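Local coordinates for protein sensor histidine kinase (Pseudomonas syringae pv. tomato, PDB 3CIT) that forms the GAF domain of a putative sensor histidine kinase that probably takes part in dimerization and phosphorelay signalling of a two-component system, at residues A[48-53]-A[114-119]. Sequence-based numbering, arbitrary orientation.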
ATOM      1  N   HIS A  48     -19.776  12.901   6.548  1.00 20.16           N
ATOM      2  CA  HIS A  48     -20.006  13.249   5.140  1.00 21.36           C
ATOM      3  C   HIS A  48     -19.184  12.347   4.241  1.00 21.31           C
ATOM      4  O   HIS A  48     -18.149  11.817   4.650  1.00 20.83           O
ATOM      5  CB  HIS A  48     -19.595  14.701   4.843  1.00 20.94           C
ATOM      6  CG  HIS A  48     -20.493  15.732   5.446  1.00 21.35           C
ATOM      7  ND1 HIS A  48     -20.434  16.085   6.774  1.00 22.83           N
ATOM      8  CD2 HIS A  48     -21.458  16.507   4.893  1.00 21.22           C
ATOM      9  CE1 HIS A  48     -21.354  17.006   7.022  1.00 23.67           C
ATOM     10  NE2 HIS A  48     -22.003  17.265   5.902  1.00 22.39           N
ATOM     11  N   GLY A  49     -19.628  12.212   2.999  1.00 22.15           N
ATOM     12  CA  GLY A  49     -18.843  11.505   2.024  1.00 20.87           C
ATOM     13  C   GLY A  49     -19.401  11.650   0.646  1.00 21.39           C
ATOM     14  O   GLY A  49     -20.573  12.013   0.443  1.00 20.70           O
ATOM     15  N   LEU A  50     -18.547  11.418  -0.325  1.00 20.97           N
ATOM     16  CA  LEU A  50     -19.017  11.281  -1.675  1.00 21.89           C
ATOM     17  C   LEU A  50     -18.154  10.279  -2.440  1.00 20.98           C
ATOM     18  O   LEU A  50     -17.079   9.869  -1.987  1.00 20.25           O
ATOM     19  CB  LEU A  50     -19.113  12.665  -2.342  1.00 24.05           C
ATOM     20  CG  LEU A  50     -17.902  13.559  -2.410  1.00 23.99           C
ATOM     21  CD1 LEU A  50     -16.940  13.019  -3.423  1.00 28.80           C
ATOM     22  CD2 LEU A  50     -18.299  15.011  -2.762  1.00 24.06           C
ATOM     23  N   LEU A  51     -18.666   9.880  -3.590  1.00 21.17           N
ATOM     24  CA  LEU A  51     -17.933   9.076  -4.542  1.00 21.54           C
ATOM     25  C   LEU A  51     -17.777   9.866  -5.844  1.00 21.65           C
ATOM     26  O   LEU A  51     -18.747  10.416  -6.381  1.00 21.75           O
ATOM     27  CB  LEU A  51     -18.672   7.767  -4.788  1.00 20.56           C
ATOM     28  CG  LEU A  51     -17.990   6.789  -5.724  1.00 22.52           C
ATOM     29  CD1 LEU A  51     -16.600   6.287  -5.137  1.00 22.79           C
ATOM     30  CD2 LEU A  51     -18.930   5.613  -5.981  1.00 22.37           C
ATOM     31  N   LEU A  52     -16.539   9.937  -6.326  1.00 21.85           N
ATOM     32  CA  LEU A  52     -16.207  10.635  -7.555  1.00 21.47           C
ATOM     33  C   LEU A  52     -15.774   9.597  -8.562  1.00 21.68           C
ATOM     34  O   LEU A  52     -15.016   8.699  -8.218  1.00 20.74           O
ATOM     35  CB  LEU A  52     -15.039  11.577  -7.324  1.00 22.25           C
ATOM     36  CG  LEU A  52     -15.255  12.722  -6.361  1.00 22.82           C
ATOM     37  CD1 LEU A  52     -13.980  13.586  -6.307  1.00 24.13           C
ATOM     38  CD2 LEU A  52     -16.502  13.552  -6.774  1.00 24.26           C
ATOM     39  N   GLU A  53     -16.229   9.723  -9.798  1.00 21.78           N
ATOM     40  CA  GLU A  53     -15.788   8.851 -10.874  1.00 23.49           C
ATOM     41  C   GLU A  53     -15.523   9.663 -12.140  1.00 23.70           C
ATOM     42  O   GLU A  53     -16.173  10.682 -12.386  1.00 23.26           O
ATOM     43  CB  GLU A  53     -16.813   7.766 -11.150  1.00 23.32           C
ATOM     44  CG  GLU A  53     -16.912   6.733 -10.029  1.00 24.52           C
ATOM     45  CD  GLU A  53     -18.120   5.845 -10.203  1.00 25.86           C
ATOM     46  OE1 GLU A  53     -18.191   5.171 -11.240  1.00 26.75           O
ATOM     47  OE2 GLU A  53     -18.978   5.827  -9.297  1.00 31.32           O
ATOM     48  N   THR A 114     -12.543   8.120  -6.714  1.00 20.60           N
ATOM     49  CA  THR A 114     -12.108   8.239  -5.332  1.00 22.23           C
ATOM     50  C   THR A 114     -13.305   8.203  -4.434  1.00 21.55           C
ATOM     51  O   THR A 114     -14.284   8.917  -4.680  1.00 20.30           O
ATOM     52  CB  THR A 114     -11.425   9.590  -4.982  1.00 23.84           C
ATOM     53  OG1 THR A 114     -10.698  10.060  -6.108  1.00 28.98           O
ATOM     54  CG2 THR A 114     -10.530   9.351  -3.816  1.00 23.34           C
ATOM     55  N   LEU A 115     -13.227   7.375  -3.399  1.00 21.53           N
ATOM     56  CA  LEU A 115     -14.157   7.452  -2.295  1.00 21.99           C
ATOM     57  C   LEU A 115     -13.630   8.540  -1.358  1.00 23.32           C
ATOM     58  O   LEU A 115     -12.451   8.503  -0.956  1.00 24.56           O
ATOM     59  CB  LEU A 115     -14.255   6.060  -1.636  1.00 23.35           C
ATOM     60  CG  LEU A 115     -15.260   5.794  -0.532  1.00 24.28           C
ATOM     61  CD1 LEU A 115     -16.667   6.047  -1.059  1.00 22.97           C
ATOM     62  CD2 LEU A 115     -15.088   4.316   0.024  1.00 23.00           C
ATOM     63  N   VAL A 116     -14.466   9.528  -1.048  1.00 21.98           N
ATOM     64  CA  VAL A 116     -14.064  10.689  -0.292  1.00 21.67           C
ATOM     65  C   VAL A 116     -14.900  10.673   0.981  1.00 22.45           C
ATOM     66  O   VAL A 116     -16.128  10.794   0.922  1.00 22.61           O
ATOM     67  CB  VAL A 116     -14.295  12.017  -1.062  1.00 21.99           C
ATOM     68  CG1 VAL A 116     -13.816  13.285  -0.205  1.00 21.68           C
ATOM     69  CG2 VAL A 116     -13.581  12.044  -2.445  1.00 21.16           C
ATOM     70  N   LEU A 117     -14.258  10.463   2.123  1.00 21.73           N
ATOM     71  CA  LEU A 117     -14.935  10.567   3.405  1.00 21.39           C
ATOM     72  C   LEU A 117     -14.490  11.872   4.034  1.00 21.76           C
ATOM     73  O   LEU A 117     -13.336  12.300   3.872  1.00 22.11           O
ATOM     74  CB  LEU A 117     -14.556   9.393   4.321  1.00 21.66           C
ATOM     75  CG  LEU A 117     -14.605   7.989   3.696  1.00 24.68           C
ATOM     76  CD1 LEU A 117     -14.331   6.896   4.804  1.00 23.15           C
ATOM     77  CD2 LEU A 117     -15.886   7.758   2.968  1.00 24.22           C
ATOM     78  N   ALA A 118     -15.389  12.524   4.767  1.00 20.42           N
ATOM     79  CA  ALA A 118     -15.084  13.833   5.314  1.00 19.66           C
ATOM     80  C   ALA A 118     -15.831  14.032   6.604  1.00 20.54           C
ATOM     81  O   ALA A 118     -16.876  13.429   6.795  1.00 22.48           O
ATOM     82  CB  ALA A 118     -15.461  14.940   4.315  1.00 18.92           C
ATOM     83  N   ASN A 119     -15.317  14.874   7.486  1.00 20.20           N
ATOM     84  CA  ASN A 119     -15.981  15.116   8.754  1.00 20.04           C
ATOM     85  C   ASN A 119     -16.132  16.615   9.010  1.00 20.56           C
ATOM     86  O   ASN A 119     -15.256  17.410   8.657  1.00 19.79           O
ATOM     87  CB  ASN A 119     -15.216  14.430   9.888  1.00 20.41           C
ATOM     88  CG  ASN A 119     -16.086  14.161  11.097  1.00 21.36           C
ATOM     89  OD1 ASN A 119     -17.143  13.506  10.975  1.00 20.01           O
ATOM     90  ND2 ASN A 119     -15.696  14.727  12.278  1.00 20.67           N
TER
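Ala118 O lies off the edge of the His48 imidazole, near the ring plane, but the contact is made by His48 CB, 3.6 Å from Ala118 O. The ring itself turns away from strand 114-119, toward Ser68, whose OG is hydrogen-bonded to NE2. This pair begins an antiparallel ladder at the centre of the GAF-domain sheet, whose strand order is 2-1-5-4-3; the segment axes make an angle of 166°, and strands 61-66 and 98-105 continue the sheet beyond them.

Three hydrogen-bonded pairs, His48-Ala118, Leu50-Val116 and Leu52-Thr114, each exchange two N-H...O=C bonds. The bonds to Val116 O and from Val116 N are both short, Leu50 N lying 2.8 Å from Val116 O. The non-hydrogen-bonded pairs alternate with them, and at Gly49 the chains draw close, its CA 4.2 Å from Leu117 CA and 3.0 Å from Val116 O.

Alternation sorts the side chains. On one face Leu51 and Leu115 meet through their CD1 methyls at 4.1 Å, and helix 29-43 covers them, Arg33 touching Leu51 while Val36 and Leu37 touch Leu115. The other face carries His48, Leu50, Leu52, Thr114, Val116 and Ala118, with Val99 and Leu101 of strand 98-105 packed on Val116. There Leu50 CG stands between the backbone N and the carbonyl carbon (chi1 56°), and its side chain lies alongside that of Val116, both projecting in the same direction. Val116 CG2 receives two leucine methyls, Leu52 CD1 at 4.2 Å and, more tightly, Leu50 CD1 at 3.6 Å.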